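Local coordinates for protein RTX toxin (PDB 6A7H) that probably acts as a Ras/Rap1-specific endopeptidase, an effector region of a Vibrio vulnificus RTX toxin that inactivates these small GTPases in host cells, at residues 117-122 / 256-261. Numbering follows the deposited sequence.
Sequences VGLTDM and GIYRSS
Leu119 and Tyr258 bring the two backbones nearest, with CA atoms 6.7 Å apart, where the first turn of helix 119-129 meets the C-terminal part of helix 240-263. Tyr258 makes the largest contribution, taking part in four of the five residue pairs. With CG anti to the backbone N (chi1 173°), its ring reaches across to the loop ahead of the other helix, and Tyr258 OH donates a hydrogen bond of 2.8 Å to Val117 O. The donor stands above the carbonyl plane, 52° out of it. A tyrosine suits this place because its flat ring packs against apolar groups while its far end serves a loop carbonyl.

Leu119 lays CB over the centre of one face of the Tyr258 ring, 4.2 Å from its centroid and 9° off the normal, a CH-pi contact. Leucine fits because, with CB over the ring, its branch at CG still sends Leu119 CD1 to within 3.7 Å of Tyr258 CB. Met122, nearly one helical turn on, approaches the same ring at its edge: Met122 SD lies 5.5 Å from the centroid of the Tyr258 ring in a Met-aromatic contact. The extended, unbranched methionine chain runs past the CB end of Tyr258, and Met122 CE meets Ile257 CG2 at 3.9 Å; beta-branched isoleucine offers that methyl close to its own helix. Between loop and helix, Gly118 takes the N-cap position with a positive phi that would press any side chain onto the carbonyl oxygen of Val117, so glycine fits; Gly118 N and Thr120 OG1 are both held by Glu111 of helix 98-112.

The contact joins the helical N-terminal part of the chain to a long helix of the region related to the Pasteurella multocida toxin C2 domain. Its chemistry is mainly apolar, with one directional bond; face, edge and hydroxyl contacts together probably limit rotation of the tyrosine ring.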
loop_
_atom_site.group_PDB
_atom_site.type_symbol
_atom_site.label_atom_id
_atom_site.label_comp_id
_atom_site.label_asym_id
_atom_site.label_seq_id
_atom_site.Cartn_x
_atom_site.Cartn_y
_atom_site.Cartn_z
ATOM N N VAL A 117 4.270 -5.549 22.903
ATOM C CA VAL A 117 5.717 -5.685 23.067
ATOM C C VAL A 117 6.340 -6.318 21.820
ATOM O O VAL A 117 5.924 -7.396 21.386
ATOM C CB VAL A 117 6.077 -6.530 24.308
ATOM C CG1 VAL A 117 7.583 -6.694 24.428
ATOM C CG2 VAL A 117 5.466 -5.895 25.583
ATOM N N GLY A 118 7.328 -5.637 21.247
ATOM C CA GLY A 118 8.018 -6.146 20.069
ATOM C C GLY A 118 7.693 -5.394 18.781
ATOM O O GLY A 118 8.478 -5.409 17.833
ATOM N N LEU A 119 6.536 -4.738 18.741
ATOM C CA LEU A 119 6.109 -3.994 17.555
ATOM C C LEU A 119 7.118 -2.897 17.166
ATOM O O LEU A 119 7.447 -2.734 15.991
ATOM C CB LEU A 119 4.717 -3.393 17.778
ATOM C CG LEU A 119 4.120 -2.613 16.604
ATOM C CD1 LEU A 119 4.233 -3.414 15.303
ATOM C CD2 LEU A 119 2.670 -2.272 16.896
ATOM N N THR A 120 7.621 -2.172 18.147
ATOM C CA THR A 120 8.582 -1.114 17.868
ATOM C C THR A 120 9.813 -1.630 17.110
ATOM O O THR A 120 10.186 -1.071 16.073
ATOM C CB THR A 120 9.018 -0.415 19.173
ATOM O OG1 THR A 120 7.866 0.176 19.790
ATOM C CG2 THR A 120 10.041 0.672 18.882
ATOM N N ASP A 121 10.417 -2.710 17.607
ATOM C CA ASP A 121 11.594 -3.301 16.964
ATOM C C ASP A 121 11.258 -3.794 15.555
ATOM O O ASP A 121 12.094 -3.732 14.634
ATOM C CB ASP A 121 12.166 -4.457 17.805
ATOM C CG ASP A 121 12.968 -3.971 18.999
ATOM O OD1 ASP A 121 13.366 -2.785 19.003
ATOM O OD2 ASP A 121 13.210 -4.773 19.928
ATOM N N MET A 122 10.033 -4.286 15.399
ATOM C CA MET A 122 9.571 -4.748 14.110
ATOM C C MET A 122 9.458 -3.574 13.128
ATOM O O MET A 122 9.882 -3.683 11.978
ATOM C CB MET A 122 8.234 -5.467 14.250
ATOM C CG MET A 122 7.616 -5.894 12.930
ATOM S SD MET A 122 6.151 -6.893 13.250
ATOM C CE MET A 122 5.619 -7.305 11.586
ATOM N N GLY A 256 -0.785 -4.186 11.619
ATOM C CA GLY A 256 -1.775 -5.197 11.288
ATOM C C GLY A 256 -1.206 -6.607 11.260
ATOM O O GLY A 256 -1.793 -7.546 11.820
ATOM N N ILE A 257 -0.055 -6.756 10.614
ATOM C CA ILE A 257 0.603 -8.057 10.529
ATOM C C ILE A 257 0.952 -8.520 11.928
ATOM O O ILE A 257 0.725 -9.677 12.289
ATOM C CB ILE A 257 1.876 -8.008 9.664
ATOM C CG1 ILE A 257 1.499 -7.852 8.191
ATOM C CG2 ILE A 257 2.724 -9.275 9.876
ATOM C CD1 ILE A 257 2.638 -7.320 7.344
ATOM N N TYR A 258 1.486 -7.596 12.720
ATOM C CA TYR A 258 1.856 -7.900 14.094
ATOM C C TYR A 258 0.641 -8.395 14.873
ATOM O O TYR A 258 0.697 -9.453 15.504
ATOM C CB TYR A 258 2.461 -6.677 14.799
ATOM C CG TYR A 258 2.695 -6.918 16.275
ATOM C CD1 TYR A 258 1.679 -6.705 17.211
ATOM C CD2 TYR A 258 3.930 -7.381 16.728
ATOM C CE1 TYR A 258 1.887 -6.935 18.565
ATOM C CE2 TYR A 258 4.162 -7.611 18.083
ATOM C CZ TYR A 258 3.134 -7.387 18.996
ATOM O OH TYR A 258 3.351 -7.614 20.330
ATOM N N ARG A 259 -0.452 -7.636 14.837
ATOM C CA ARG A 259 -1.620 -8.019 15.635
ATOM C C ARG A 259 -2.214 -9.331 15.146
ATOM O O ARG A 259 -2.662 -10.142 15.944
ATOM C CB ARG A 259 -2.689 -6.930 15.620
ATOM C CG ARG A 259 -2.284 -5.661 16.335
ATOM C CD ARG A 259 -3.489 -4.797 16.684
ATOM N NE ARG A 259 -3.096 -3.630 17.476
ATOM C CZ ARG A 259 -2.736 -3.681 18.758
ATOM N NH1 ARG A 259 -2.706 -4.843 19.400
ATOM N NH2 ARG A 259 -2.395 -2.570 19.400
ATOM N N SER A 260 -2.200 -9.553 13.836
ATOM C CA SER A 260 -2.842 -10.742 13.295
ATOM C C SER A 260 -2.083 -11.998 13.710
ATOM O O SER A 260 -2.677 -13.056 13.857
ATOM C CB SER A 260 -2.953 -10.666 11.770
ATOM O OG SER A 260 -1.698 -10.887 11.167
ATOM N N SER A 261 -0.778 -11.877 13.911
ATOM C CA SER A 261 0.014 -13.012 14.368
ATOM C C SER A 261 -0.359 -13.437 15.789
ATOM O O SER A 261 -0.196 -14.600 16.144
ATOM C CB SER A 261 1.508 -12.692 14.297
ATOM O OG SER A 261 1.891 -12.453 12.954
#